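Local coordinates for protein coatomer subunit delta (PDB 5FJZ) that forms part of the coatomer coat of Golgi transport vesicles and, through its mu-homology domain, binds the tryptophan-based motif of the tether protein Dsl1, at residues I121-T127 with E266-Q270. Sequence-based numbering, arbitrary orientation.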
loop_
_atom_site.group_PDB
_atom_site.type_symbol
_atom_site.label_atom_id
_atom_site.label_comp_id
_atom_site.label_asym_id
_atom_site.label_seq_id
_atom_site.Cartn_x
_atom_site.Cartn_y
_atom_site.Cartn_z
ATOM N N ILE A 121 -12.075 -4.391 -23.760
ATOM C CA ILE A 121 -11.486 -3.041 -23.936
ATOM C C ILE A 121 -12.519 -2.057 -24.506
ATOM O O ILE A 121 -13.059 -2.315 -25.592
ATOM C CB ILE A 121 -10.204 -3.229 -24.748
ATOM C CG1 ILE A 121 -9.188 -3.935 -23.767
ATOM C CG2 ILE A 121 -9.690 -1.931 -25.329
ATOM C CD1 ILE A 121 -7.853 -4.338 -24.354
ATOM N N PRO A 122 -12.828 -0.990 -23.781
ATOM C CA PRO A 122 -13.706 0.011 -24.352
ATOM C C PRO A 122 -12.981 0.969 -25.370
ATOM O O PRO A 122 -13.644 1.588 -26.187
ATOM C CB PRO A 122 -14.160 0.786 -23.148
ATOM C CG PRO A 122 -13.014 0.696 -22.182
ATOM C CD PRO A 122 -12.381 -0.636 -22.394
ATOM N N LEU A 123 -11.700 1.178 -25.172
ATOM C CA LEU A 123 -10.899 2.170 -25.923
ATOM C C LEU A 123 -9.555 1.612 -26.320
ATOM O O LEU A 123 -8.695 1.361 -25.472
ATOM C CB LEU A 123 -10.769 3.431 -25.111
ATOM C CG LEU A 123 -10.132 4.612 -25.795
ATOM C CD1 LEU A 123 -11.081 5.321 -26.699
ATOM C CD2 LEU A 123 -9.597 5.571 -24.721
ATOM N N THR A 124 -9.333 1.380 -27.614
ATOM C CA THR A 124 -8.071 0.874 -28.127
ATOM C C THR A 124 -7.164 2.026 -28.410
ATOM O O THR A 124 -7.619 3.105 -28.648
ATOM C CB THR A 124 -8.270 0.009 -29.411
ATOM O OG1 THR A 124 -9.058 0.718 -30.324
ATOM C CG2 THR A 124 -9.073 -1.235 -29.096
ATOM N N LEU A 125 -5.861 1.789 -28.227
ATOM C CA LEU A 125 -4.819 2.807 -28.333
ATOM C C LEU A 125 -3.637 2.365 -29.191
ATOM O O LEU A 125 -3.252 1.194 -29.170
ATOM C CB LEU A 125 -4.272 3.002 -26.963
ATOM C CG LEU A 125 -4.829 4.010 -26.009
ATOM C CD1 LEU A 125 -6.142 4.699 -26.290
ATOM C CD2 LEU A 125 -4.666 3.583 -24.534
ATOM N N THR A 126 -3.033 3.307 -29.932
ATOM C CA THR A 126 -1.885 3.112 -30.667
ATOM C C THR A 126 -1.112 4.403 -30.686
ATOM O O THR A 126 -1.719 5.488 -30.600
ATOM C CB THR A 126 -2.221 2.815 -32.174
ATOM O OG1 THR A 126 -3.051 1.657 -32.284
ATOM C CG2 THR A 126 -0.957 2.541 -32.926
ATOM N N THR A 127 0.183 4.309 -30.804
ATOM C CA THR A 127 0.994 5.526 -30.838
ATOM C C THR A 127 1.935 5.518 -32.029
ATOM O O THR A 127 2.403 4.462 -32.444
ATOM C CB THR A 127 1.771 5.736 -29.531
ATOM O OG1 THR A 127 2.737 4.720 -29.315
ATOM C CG2 THR A 127 0.852 5.735 -28.336
ATOM N N GLU A 266 -5.318 1.015 -14.452
ATOM C CA GLU A 266 -4.014 0.896 -15.086
ATOM C C GLU A 266 -4.193 0.651 -16.602
ATOM O O GLU A 266 -4.353 -0.451 -17.002
ATOM C CB GLU A 266 -3.196 -0.222 -14.446
ATOM C CG GLU A 266 -2.845 0.079 -12.971
ATOM C CD GLU A 266 -2.026 -1.020 -12.249
ATOM O OE1 GLU A 266 -1.761 -2.118 -12.809
ATOM O OE2 GLU A 266 -1.708 -0.817 -11.060
ATOM N N TYR A 267 -4.273 1.747 -17.352
ATOM C CA TYR A 267 -4.767 1.752 -18.685
ATOM C C TYR A 267 -3.675 2.474 -19.458
ATOM O O TYR A 267 -3.605 3.724 -19.459
ATOM C CB TYR A 267 -6.080 2.412 -18.834
ATOM C CG TYR A 267 -6.942 1.901 -19.979
ATOM C CD1 TYR A 267 -6.675 2.298 -21.296
ATOM C CD2 TYR A 267 -8.092 1.166 -19.750
ATOM C CE1 TYR A 267 -7.511 1.923 -22.337
ATOM C CE2 TYR A 267 -8.934 0.783 -20.788
ATOM C CZ TYR A 267 -8.607 1.112 -22.086
ATOM O OH TYR A 267 -9.432 0.715 -23.146
ATOM N N LEU A 268 -2.806 1.691 -20.066
ATOM C CA LEU A 268 -1.606 2.261 -20.630
ATOM C C LEU A 268 -0.939 1.646 -21.893
ATOM O O LEU A 268 -1.133 0.533 -22.185
ATOM C CB LEU A 268 -0.541 2.329 -19.543
ATOM C CG LEU A 268 0.358 1.218 -19.031
ATOM C CD1 LEU A 268 0.287 1.263 -17.505
ATOM C CD2 LEU A 268 0.088 -0.166 -19.492
ATOM N N VAL A 269 -0.079 2.448 -22.504
ATOM C CA VAL A 269 0.772 2.027 -23.608
ATOM C C VAL A 269 2.205 2.104 -23.207
ATOM O O VAL A 269 2.717 3.089 -22.695
ATOM C CB VAL A 269 0.310 2.495 -25.011
ATOM C CG1 VAL A 269 -0.759 3.527 -24.980
ATOM C CG2 VAL A 269 1.453 2.756 -25.990
ATOM N N GLN A 270 2.896 1.034 -23.478
ATOM C CA GLN A 270 4.195 0.811 -22.947
ATOM C C GLN A 270 5.141 0.250 -24.009
ATOM O O GLN A 270 6.298 0.646 -24.099
ATOM C CB GLN A 270 3.983 -0.213 -21.835
ATOM C CG GLN A 270 5.149 -0.648 -21.034
ATOM C CD GLN A 270 4.827 -0.504 -19.574
ATOM O OE1 GLN A 270 3.974 -1.202 -19.026
ATOM N NE2 GLN A 270 5.444 0.470 -18.956
ATOM O OXT GLN A 270 4.736 -0.721 -24.659
#
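The phenol oxygen of Tyr267 donates a hydrogen bond to the backbone carbonyl oxygen of Leu123, with OH and O only 2.5 Å apart. The hydroxyl comes in 25° out of the carbonyl plane, while Leu123 O itself lies at the edge of the ring, in its plane. With CG anti to the backbone N (chi1 -152°), Tyr267 carries its ring over to the 121-127 segment. Its OH enters the bend that leads into strand 123-131, with Pro122 CD 3.3 Å and Ile121 CG2 3.4 Å from the oxygen. Leu125 approaches another part of the ring edge, its CD2 standing 4.0 Å from Tyr267 CE1. The same methyl also meets Val269 CG1 at 3.9 Å, so one leucine branch bridges two residues of the C-terminal strand. Further along, Thr127 CG2 and Val269 CG2 touch tip to tip at 3.8 Å; Thr127 OG1 is hydrogen-bonded to Tyr218 and Arg29. This is packing between sheets: the strands run at 24° to each other, 8.0 Å apart at closest approach, and join the two beta subdomains of the mu-homology fold. Phe224 of strand 220-229 adds an edge-to-face contact with the Tyr267 ring. A phenylalanine in place of Tyr267 would probably keep much of the apolar packing but leave the buried Leu123 carbonyl without its hydroxyl mate. The contact thus combines apolar packing with a directional bond from the phenol to Leu123 O, which ties the ring to the first residue of strand 123-131.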